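Local structure of endo-1,3-beta-glucanase, family GH16 (Zobellia galactanivorans, 5FUI) at residues G37-N40 / N41-M45. The protein probably binds laminarin through a family 6 carbohydrate-binding module at the C-terminal end of a marine laminarinase. Sequence-based numbering, arbitrary orientation.
Sequences GYIN and NGSWM. With APY (2-aminomethyl-pyridine), chain D; APY (2-aminomethyl-pyridine), chain C.
S43 and N40 meet round a type II beta turn that runs from N40 to S43 and leads into strand 44-52. The turn is closed by S43 N, which donates to N40 O over 3.2 Å. The same N40 O is also hydrogen-bonded to S118 OG. G42 sits third in the turn with a positive phi of 82°, a position that glycine commonly takes in a type II turn.

S43 reaches back across the turn. Its CB lies 3.7 Å from I39 CG2, an apolar touch at the root of the side chain. OG is turned beside its own backbone N (chi1 -62°), and this brings it to the start of the turn. There it takes the N-H of N40, with 2.9 Å between N40 N and S43 OG and an N-H...O angle of 156°. The hydroxyl has a second partner in D23 O. The buried OG is thus gripped by two hydrogen bonds and ties the turn to the neighbouring loop. I39 CD1 continues the apolar side more loosely, 4.5 Å from M45 CE. At the outer corner, N41 OD1 is held by G121 N.

The stretch separates two bound 2-aminomethyl-pyridine molecules. One lies beside Y38, whose CD1 is 3.6 Å from its C3. The other lies over one face of W44, with C4 3.8 Å above the plane of the W44 ring, over its centre, and D76 is hydrogen-bonded to a 2-aminomethyl-pyridine. Aromatic platforms of this kind are how carbohydrate-binding modules commonly hold sugar rings, so W44, together with Y117, probably marks a laminarin site. Within the turn, N40 N, N40 O and S43 OG are paired with one another or with D23 and S118, while Y38 and W44 meet separate ligands.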
ATOM      1  N   GLY A  37     -10.140  -3.400   3.336  1.00 12.05           N
ATOM      2  CA  GLY A  37     -10.798  -4.308   2.422  1.00 10.96           C
ATOM      3  C   GLY A  37     -11.870  -3.581   1.588  1.00 10.34           C
ATOM      4  O   GLY A  37     -11.981  -2.352   1.663  1.00 11.60           O
ATOM      5  N   TYR A  38     -12.618  -4.397   0.840  1.00 10.44           N
ATOM      6  CA  TYR A  38     -13.694  -3.895  -0.023  1.00 11.98           C
ATOM      7  C   TYR A  38     -13.130  -2.772  -0.934  1.00 11.05           C
ATOM      8  O   TYR A  38     -13.722  -1.704  -1.164  1.00 12.25           O
ATOM      9  CB  TYR A  38     -14.898  -3.377   0.802  1.00 12.83           C
ATOM     10  CG  TYR A  38     -15.444  -4.485   1.676  1.00 15.99           C
ATOM     11  CD1 TYR A  38     -16.235  -5.505   1.095  1.00 20.79           C
ATOM     12  CD2 TYR A  38     -14.988  -4.644   2.986  1.00 15.69           C
ATOM     13  CE1 TYR A  38     -16.664  -6.616   1.857  1.00 23.44           C
ATOM     14  CE2 TYR A  38     -15.455  -5.693   3.802  1.00 21.08           C
ATOM     15  CZ  TYR A  38     -16.236  -6.715   3.205  1.00 18.54           C
ATOM     16  OH  TYR A  38     -16.644  -7.781   4.038  1.00 26.01           O
ATOM     17  N   ILE A  39     -11.994  -3.099  -1.557  1.00 10.06           N
ATOM     18  CA  ILE A  39     -11.281  -2.198  -2.432  1.00  9.36           C
ATOM     19  C   ILE A  39     -11.729  -2.493  -3.869  1.00 10.94           C
ATOM     20  O   ILE A  39     -11.761  -3.629  -4.314  1.00 13.45           O
ATOM     21  CB  ILE A  39      -9.745  -2.413  -2.277  1.00 10.49           C
ATOM     22  CG1 ILE A  39      -9.329  -2.292  -0.791  1.00  8.08           C
ATOM     23  CG2 ILE A  39      -8.989  -1.400  -3.215  1.00 11.93           C
ATOM     24  CD1 ILE A  39      -7.784  -2.254  -0.634  1.00 10.18           C
ATOM     25  N   ASN A  40     -12.163  -1.424  -4.517  1.00 10.79           N
ATOM     26  CA  ASN A  40     -12.685  -1.487  -5.868  1.00 11.62           C
ATOM     27  C   ASN A  40     -11.771  -0.785  -6.861  1.00 10.72           C
ATOM     28  O   ASN A  40     -10.827  -0.150  -6.469  1.00 12.06           O
ATOM     29  CB  ASN A  40     -14.082  -0.841  -5.928  1.00 13.76           C
ATOM     30  CG  ASN A  40     -15.071  -1.552  -5.060  1.00 13.40           C
ATOM     31  OD1 ASN A  40     -15.837  -0.887  -4.352  1.00 17.46           O
ATOM     32  ND2 ASN A  40     -15.126  -2.802  -5.123  1.00 15.28           N
ATOM     33  N   ASN A  41     -12.063  -0.887  -8.141  1.00 12.81           N
ATOM     34  CA  ASN A  41     -11.351  -0.047  -9.119  1.00 13.49           C
ATOM     35  C   ASN A  41     -11.596   1.411  -8.668  1.00 11.03           C
ATOM     36  O   ASN A  41     -12.754   1.788  -8.436  1.00 14.86           O
ATOM     37  CB  ASN A  41     -12.021  -0.223 -10.500  1.00 14.93           C
ATOM     38  CG  ASN A  41     -11.750  -1.571 -11.131  1.00 16.12           C
ATOM     39  OD1 ASN A  41     -11.334  -2.493 -10.506  1.00 14.16           O
ATOM     40  ND2 ASN A  41     -11.905  -1.635 -12.467  1.00 28.46           N
ATOM     41  N   GLY A  42     -10.557   2.231  -8.659  1.00 11.33           N
ATOM     42  CA  GLY A  42     -10.718   3.627  -8.347  1.00 12.57           C
ATOM     43  C   GLY A  42     -10.769   3.997  -6.883  1.00 11.85           C
ATOM     44  O   GLY A  42     -10.737   5.195  -6.504  1.00 12.65           O
ATOM     45  N   SER A  43     -10.795   2.975  -5.981  1.00 10.16           N
ATOM     46  CA  SER A  43     -10.525   3.211  -4.544  1.00 10.27           C
ATOM     47  C   SER A  43      -9.072   3.691  -4.349  1.00  9.91           C
ATOM     48  O   SER A  43      -8.207   3.413  -5.160  1.00 10.70           O
ATOM     49  CB  SER A  43     -10.662   1.894  -3.814  1.00 11.35           C
ATOM     50  OG  SER A  43     -11.984   1.377  -3.935  1.00 11.00           O
ATOM     51  N   TRP A  44      -8.841   4.441  -3.265  1.00  9.29           N
ATOM     52  CA  TRP A  44      -7.516   4.845  -2.914  1.00  9.87           C
ATOM     53  C   TRP A  44      -7.388   5.202  -1.473  1.00 10.66           C
ATOM     54  O   TRP A  44      -8.416   5.371  -0.754  1.00  9.98           O
ATOM     55  CB  TRP A  44      -7.004   6.021  -3.803  1.00 10.17           C
ATOM     56  CG  TRP A  44      -7.962   7.225  -3.821  1.00  9.31           C
ATOM     57  CD1 TRP A  44      -8.985   7.507  -4.714  1.00  9.98           C
ATOM     58  CD2 TRP A  44      -8.033   8.282  -2.787  1.00 11.06           C
ATOM     59  NE1 TRP A  44      -9.653   8.666  -4.348  1.00 11.61           N
ATOM     60  CE2 TRP A  44      -9.135   9.149  -3.151  1.00 10.37           C
ATOM     61  CE3 TRP A  44      -7.346   8.517  -1.558  1.00 10.80           C
ATOM     62  CZ2 TRP A  44      -9.497  10.219  -2.380  1.00 11.86           C
ATOM     63  CZ3 TRP A  44      -7.709   9.679  -0.812  1.00 13.18           C
ATOM     64  CH2 TRP A  44      -8.749  10.487  -1.239  1.00 13.34           C
ATOM     65  N   MET A  45      -6.142   5.342  -1.022  1.00  9.38           N
ATOM     66  CA  MET A  45      -5.867   5.738   0.366  1.00  9.53           C
ATOM     67  C   MET A  45      -4.691   6.674   0.336  1.00 10.76           C
ATOM     68  O   MET A  45      -3.749   6.456  -0.450  1.00 11.59           O
ATOM     69  CB  MET A  45      -5.534   4.538   1.225  1.00 10.47           C
ATOM     70  CG  MET A  45      -6.622   3.493   1.349  1.00 11.94           C
ATOM     71  SD  MET A  45      -6.549   2.210  -0.016  1.00 15.62           S
ATOM     72  CE  MET A  45      -5.256   1.206   0.588  1.00 14.51           C
TER
HETATM   73  N   APY D 133     -16.302  -9.513  -2.926  1.00 33.20           N
HETATM   74  CM  APY D 133     -15.832  -8.604  -1.834  1.00 32.31           C
HETATM   75  C2  APY D 133     -15.169  -7.336  -2.375  1.00 30.77           C
HETATM   76  C3  APY D 133     -15.955  -6.127  -2.484  1.00 28.59           C
HETATM   77  C4  APY D 133     -15.352  -4.935  -2.967  1.00 25.84           C
HETATM   78  C5  APY D 133     -13.965  -5.114  -3.346  1.00 26.28           C
HETATM   79  C6  APY D 133     -13.229  -6.277  -3.273  1.00 22.81           C
HETATM   80  N1  APY D 133     -13.820  -7.393  -2.769  1.00 33.07           N
HETATM   81  N   APY C 132      -2.395   9.626  -4.760  1.00 26.35           N
HETATM   82  CM  APY C 132      -3.339   8.653  -4.245  1.00 27.45           C
HETATM   83  C2  APY C 132      -4.440   9.699  -4.193  1.00 27.43           C
HETATM   84  C3  APY C 132      -5.344   9.755  -5.227  1.00 23.44           C
HETATM   85  C4  APY C 132      -6.339  10.761  -5.271  1.00 24.16           C
HETATM   86  C5  APY C 132      -6.325  11.766  -4.287  1.00 29.16           C
HETATM   87  C6  APY C 132      -5.404  11.714  -3.253  1.00 27.69           C
HETATM   88  N1  APY C 132      -4.452  10.714  -3.257  1.00 24.55           N